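Local structure of cytochrome P450 (2RFB) at residues M200-I204 with G220-E224; Y229-F234 with K332-G336. The protein probably acts as a haem-thiolate monooxygenase, inserting one atom of molecular oxygen into a substrate, and carries a haem bound through its iron. Residues are numbered along the deposited sequence.

Interaction 1: residues M200-I204 with G220-E224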
loop_
_atom_site.group_PDB
_atom_site.type_symbol
_atom_site.label_atom_id
_atom_site.label_comp_id
_atom_site.label_asym_id
_atom_site.label_seq_id
_atom_site.Cartn_x
_atom_site.Cartn_y
_atom_site.Cartn_z
ATOM N N MET A 200 -11.209 7.458 2.296
ATOM C CA MET A 200 -12.646 7.136 2.141
ATOM C C MET A 200 -13.504 8.006 3.061
ATOM O O MET A 200 -14.673 8.333 2.739
ATOM C CB MET A 200 -12.965 5.679 2.434
ATOM C CG MET A 200 -12.105 4.699 1.583
ATOM S SD MET A 200 -12.808 3.052 1.690
ATOM C CE MET A 200 -12.322 2.545 3.330
ATOM N N ILE A 201 -12.923 8.412 4.191
ATOM C CA ILE A 201 -13.721 9.186 5.142
ATOM C C ILE A 201 -13.831 10.578 4.513
ATOM O O ILE A 201 -14.889 11.190 4.523
ATOM C CB ILE A 201 -13.103 9.177 6.587
ATOM C CG1 ILE A 201 -13.267 7.793 7.216
ATOM C CG2 ILE A 201 -13.707 10.268 7.482
ATOM C CD1 ILE A 201 -12.346 7.522 8.407
ATOM N N ARG A 202 -12.753 11.045 3.908
ATOM C CA ARG A 202 -12.806 12.290 3.179
ATOM C C ARG A 202 -13.832 12.296 2.005
ATOM O O ARG A 202 -14.522 13.284 1.744
ATOM C CB ARG A 202 -11.404 12.602 2.689
ATOM C CG ARG A 202 -11.302 13.850 1.933
ATOM C CD ARG A 202 -9.876 14.119 1.587
ATOM N NE ARG A 202 -9.798 15.327 0.755
ATOM C CZ ARG A 202 -8.703 15.707 0.105
ATOM N NH1 ARG A 202 -7.574 15.007 0.194
ATOM N NH2 ARG A 202 -8.730 16.794 -0.618
ATOM N N VAL A 203 -13.953 11.207 1.267
ATOM C CA VAL A 203 -14.966 11.234 0.206
ATOM C C VAL A 203 -16.327 11.433 0.873
ATOM O O VAL A 203 -17.122 12.289 0.435
ATOM C CB VAL A 203 -14.971 9.947 -0.666
ATOM C CG1 VAL A 203 -16.229 9.922 -1.582
ATOM C CG2 VAL A 203 -13.672 9.813 -1.433
ATOM N N ILE A 204 -16.600 10.648 1.916
ATOM C CA ILE A 204 -17.904 10.718 2.577
ATOM C C ILE A 204 -18.201 12.150 3.074
ATOM O O ILE A 204 -19.258 12.706 2.765
ATOM C CB ILE A 204 -18.040 9.755 3.769
ATOM C CG1 ILE A 204 -17.825 8.284 3.349
ATOM C CG2 ILE A 204 -19.405 9.951 4.421
ATOM C CD1 ILE A 204 -18.814 7.811 2.283
ATOM N N GLY A 220 -17.048 -1.059 -5.132
ATOM C CA GLY A 220 -17.086 0.039 -6.074
ATOM C C GLY A 220 -16.645 1.329 -5.463
ATOM O O GLY A 220 -15.885 2.067 -6.096
ATOM N N PHE A 221 -17.081 1.603 -4.231
ATOM C CA PHE A 221 -16.657 2.822 -3.523
ATOM C C PHE A 221 -15.143 2.804 -3.233
ATOM O O PHE A 221 -14.442 3.828 -3.345
ATOM C CB PHE A 221 -17.473 3.004 -2.234
ATOM C CG PHE A 221 -17.183 4.292 -1.487
ATOM C CD1 PHE A 221 -18.009 5.390 -1.623
ATOM C CD2 PHE A 221 -16.107 4.405 -0.666
ATOM C CE1 PHE A 221 -17.771 6.583 -0.954
ATOM C CE2 PHE A 221 -15.861 5.607 0.036
ATOM C CZ PHE A 221 -16.708 6.691 -0.108
ATOM N N VAL A 222 -14.620 1.632 -2.907
ATOM C CA VAL A 222 -13.205 1.489 -2.561
ATOM C C VAL A 222 -12.408 1.715 -3.829
ATOM O O VAL A 222 -11.410 2.478 -3.801
ATOM C CB VAL A 222 -12.911 0.069 -1.937
ATOM C CG1 VAL A 222 -11.416 -0.236 -1.915
ATOM C CG2 VAL A 222 -13.562 -0.067 -0.519
ATOM N N GLU A 223 -12.877 1.134 -4.951
ATOM C CA GLU A 223 -12.182 1.333 -6.222
ATOM C C GLU A 223 -12.152 2.814 -6.582
ATOM O O GLU A 223 -11.111 3.310 -7.009
ATOM C CB GLU A 223 -12.762 0.533 -7.422
ATOM C CG GLU A 223 -12.450 -0.992 -7.502
ATOM C CD GLU A 223 -11.004 -1.410 -7.096
ATOM O OE1 GLU A 223 -10.844 -2.205 -6.121
ATOM O OE2 GLU A 223 -10.035 -0.954 -7.753
ATOM N N GLU A 224 -13.269 3.527 -6.418
ATOM C CA GLU A 224 -13.262 4.915 -6.869
ATOM C C GLU A 224 -12.437 5.789 -5.921
ATOM O O GLU A 224 -11.852 6.804 -6.349
ATOM C CB GLU A 224 -14.676 5.453 -7.131
ATOM C CG GLU A 224 -14.746 6.915 -7.583
ATOM C CD GLU A 224 -14.327 7.173 -9.017
ATOM O OE1 GLU A 224 -13.591 6.362 -9.628
ATOM O OE2 GLU A 224 -14.752 8.209 -9.574
#
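Two helices of the cytochrome P450 fold cross here almost at right angles: helix 175-206, by its place in the fold the long central helix of P450s, and helix 218-228, the K helix. Their N-to-C directions make an angle of 101°, and the local axes come no closer than 10.8 Å, a gap filled chiefly by one large side chain.

That side chain is F221, directed from the K helix toward helix 175-206. Apolar contacts dominate: F221 CZ lies 3.4 Å from I204 CD1 and 3.6 Å from V203 CG1, while F221 CE2 is 3.8 Å from M200 CB. The branched aliphatic V203 and I204 suit the place because they put methyl groups against the ring with no polar group to satisfy. A phenyl group is likewise bulky, flat and asks for no polar partner. A214, L309 and F277 also touch it.

A Met-aromatic contact adds to this. M200 SD sits 5.4 Å from the centroid of the F221 ring, at the ring's edge, and the flexible thioether also brings SD to 3.9 Å from V222 CG2, although the CA-to-CB bond of V222 points away.

E224 and R227, the glutamate and arginine of the ExxR motif, form a salt bridge, and E224 makes a second one to R281; E223 pairs with R302.

No hydrogen bond joins the two segments, and every touching residue is buried. Between these segments the contact therefore rests on close apolar packing and the exclusion of water, while E224 spends its carboxylate elsewhere.

Interaction 2: residues Y229-F234 with K332-G336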
loop_
_atom_site.group_PDB
_atom_site.type_symbol
_atom_site.label_atom_id
_atom_site.label_comp_id
_atom_site.label_asym_id
_atom_site.label_seq_id
_atom_site.Cartn_x
_atom_site.Cartn_y
_atom_site.Cartn_z
ATOM N N TYR A 229 -8.458 9.582 -4.697
ATOM C CA TYR A 229 -7.494 10.037 -3.673
ATOM C C TYR A 229 -6.439 8.911 -3.441
ATOM O O TYR A 229 -6.462 8.188 -2.423
ATOM C CB TYR A 229 -8.255 10.357 -2.398
ATOM C CG TYR A 229 -9.035 11.649 -2.442
ATOM C CD1 TYR A 229 -10.249 11.745 -1.797
ATOM C CD2 TYR A 229 -8.550 12.797 -3.106
ATOM C CE1 TYR A 229 -11.004 12.944 -1.796
ATOM C CE2 TYR A 229 -9.293 14.008 -3.115
ATOM C CZ TYR A 229 -10.529 14.062 -2.429
ATOM O OH TYR A 229 -11.344 15.204 -2.377
ATOM N N SER A 230 -5.545 8.740 -4.428
ATOM C CA SER A 230 -4.644 7.597 -4.468
ATOM C C SER A 230 -3.667 7.677 -3.308
ATOM O O SER A 230 -2.956 8.655 -3.167
ATOM C CB SER A 230 -3.876 7.556 -5.784
ATOM O OG SER A 230 -4.772 7.544 -6.873
ATOM N N PRO A 231 -3.633 6.639 -2.458
ATOM C CA PRO A 231 -2.721 6.701 -1.282
ATOM C C PRO A 231 -1.271 6.980 -1.688
ATOM O O PRO A 231 -0.549 7.789 -1.029
ATOM C CB PRO A 231 -2.910 5.335 -0.628
ATOM C CG PRO A 231 -4.327 4.982 -0.992
ATOM C CD PRO A 231 -4.456 5.425 -2.460
ATOM N N ILE A 232 -0.864 6.379 -2.783
ATOM C CA ILE A 232 0.467 6.633 -3.348
ATOM C C ILE A 232 0.371 7.508 -4.591
ATOM O O ILE A 232 -0.257 7.120 -5.584
ATOM C CB ILE A 232 1.204 5.295 -3.678
ATOM C CG1 ILE A 232 1.385 4.517 -2.335
ATOM C CG2 ILE A 232 2.572 5.579 -4.394
ATOM C CD1 ILE A 232 2.218 3.276 -2.469
ATOM N N GLN A 233 0.998 8.679 -4.531
ATOM C CA GLN A 233 0.862 9.666 -5.593
ATOM C C GLN A 233 1.824 9.498 -6.738
ATOM O O GLN A 233 1.489 9.827 -7.896
ATOM C CB GLN A 233 0.939 11.083 -5.006
ATOM C CG GLN A 233 -0.258 11.446 -4.108
ATOM C CD GLN A 233 -1.525 11.656 -4.931
ATOM O OE1 GLN A 233 -1.617 12.618 -5.714
ATOM N NE2 GLN A 233 -2.490 10.748 -4.785
ATOM N N PHE A 234 3.047 9.041 -6.427
ATOM C CA PHE A 234 4.041 8.727 -7.461
ATOM C C PHE A 234 4.997 7.629 -7.029
ATOM O O PHE A 234 5.103 7.324 -5.847
ATOM C CB PHE A 234 4.776 9.970 -7.950
ATOM C CG PHE A 234 5.640 10.657 -6.912
ATOM C CD1 PHE A 234 6.977 10.310 -6.752
ATOM C CD2 PHE A 234 5.123 11.693 -6.120
ATOM C CE1 PHE A 234 7.819 10.989 -5.822
ATOM C CE2 PHE A 234 5.933 12.349 -5.215
ATOM C CZ PHE A 234 7.305 11.974 -5.048
ATOM N N LYS A 332 4.698 14.691 -0.206
ATOM C CA LYS A 332 4.026 14.764 -1.512
ATOM C C LYS A 332 3.869 13.419 -2.225
ATOM O O LYS A 332 3.033 13.241 -3.094
ATOM C CB LYS A 332 4.645 15.824 -2.405
ATOM C CG LYS A 332 6.059 15.503 -2.893
ATOM C CD LYS A 332 6.815 16.796 -3.397
ATOM C CE LYS A 332 7.759 16.460 -4.629
ATOM N NZ LYS A 332 7.050 16.007 -5.937
ATOM N N MET A 333 4.640 12.444 -1.802
ATOM C CA MET A 333 4.589 11.139 -2.401
ATOM C C MET A 333 3.318 10.332 -2.024
ATOM O O MET A 333 2.979 9.382 -2.709
ATOM C CB MET A 333 5.832 10.370 -2.015
ATOM C CG MET A 333 5.877 8.978 -2.626
ATOM S SD MET A 333 7.552 8.239 -2.405
ATOM C CE MET A 333 7.014 6.493 -2.680
ATOM N N VAL A 334 2.623 10.707 -0.957
ATOM C CA VAL A 334 1.468 9.899 -0.494
ATOM C C VAL A 334 0.322 10.867 -0.214
ATOM O O VAL A 334 0.533 12.082 -0.213
ATOM C CB VAL A 334 1.791 9.071 0.778
ATOM C CG1 VAL A 334 3.037 8.203 0.575
ATOM C CG2 VAL A 334 1.947 9.991 1.998
ATOM N N LEU A 335 -0.874 10.355 0.025
ATOM C CA LEU A 335 -1.977 11.234 0.296
ATOM C C LEU A 335 -2.865 10.671 1.405
ATOM O O LEU A 335 -3.458 9.579 1.272
ATOM C CB LEU A 335 -2.770 11.482 -0.993
ATOM C CG LEU A 335 -4.097 12.265 -0.881
ATOM C CD1 LEU A 335 -3.889 13.689 -0.332
ATOM C CD2 LEU A 335 -4.861 12.307 -2.201
ATOM N N GLY A 336 -2.979 11.403 2.507
ATOM C CA GLY A 336 -3.702 10.897 3.646
ATOM C C GLY A 336 -3.636 11.870 4.780
ATOM O O GLY A 336 -2.999 12.950 4.675
#
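Two backbone hydrogen bonds join these segments: L335 N donates to P231 O at 2.8 Å, and Q233 N donates to M333 O, also at 2.8 Å. They flank I232 and V334, a non-hydrogen-bonded antiparallel pair with CA atoms 4.5 Å apart, and so make a single beta bridge between two loops. In P450 terms these are the segment following the K helix and, most probably, the tip of the C-terminal beta hairpin, regions that in relatives often border the substrate pocket.

P231 and I232 touch the haem, and an apolar proline and isoleucine suit that surface. P231 has no amide hydrogen, but its carbonyl remains a good acceptor and also receives a CA-H...O contact from V334 CA at 3.0 Å. Within its own loop, Q233 turns its amide back, NE2 donating to S230 O at 2.7 Å.

Packing lies at both ends of the bridge. L335 CD2 meets Y229 CD2 at 3.8 Å, while the Y229 hydroxyl is hydrogen-bonded to E206. At the other end the unbranched M333 lays CG over one face of the F234 ring; its CB, 4.1 Å from the centroid, makes an off-centre CH-pi contact and SD, at 4.8 Å, a Met-aromatic one.

The two interactions follow in series along the chain, with centres 14 Å apart, and helix 218-228 links them: it packs on helix 175-206 in interaction 1, then ends where Y229 opens interaction 2. The 229-234 loop next meets 332-336, nearly a hundred residues later. Helix 175-206 supplies one side of interaction 1 and also packs on interaction 2. R202 forms a cation-pi pair with Y229 and brings NH1 to 3.9 Å from L335 CD1, while V203 CG2 lies 3.9 Å from Y229 CD1. Interaction 1 is a buried helix-helix contact whose V222 side chain is about 7 Å from the haem; interaction 2 lies nearer the middle of the chain, and its P231 and I232 touch the cofactor.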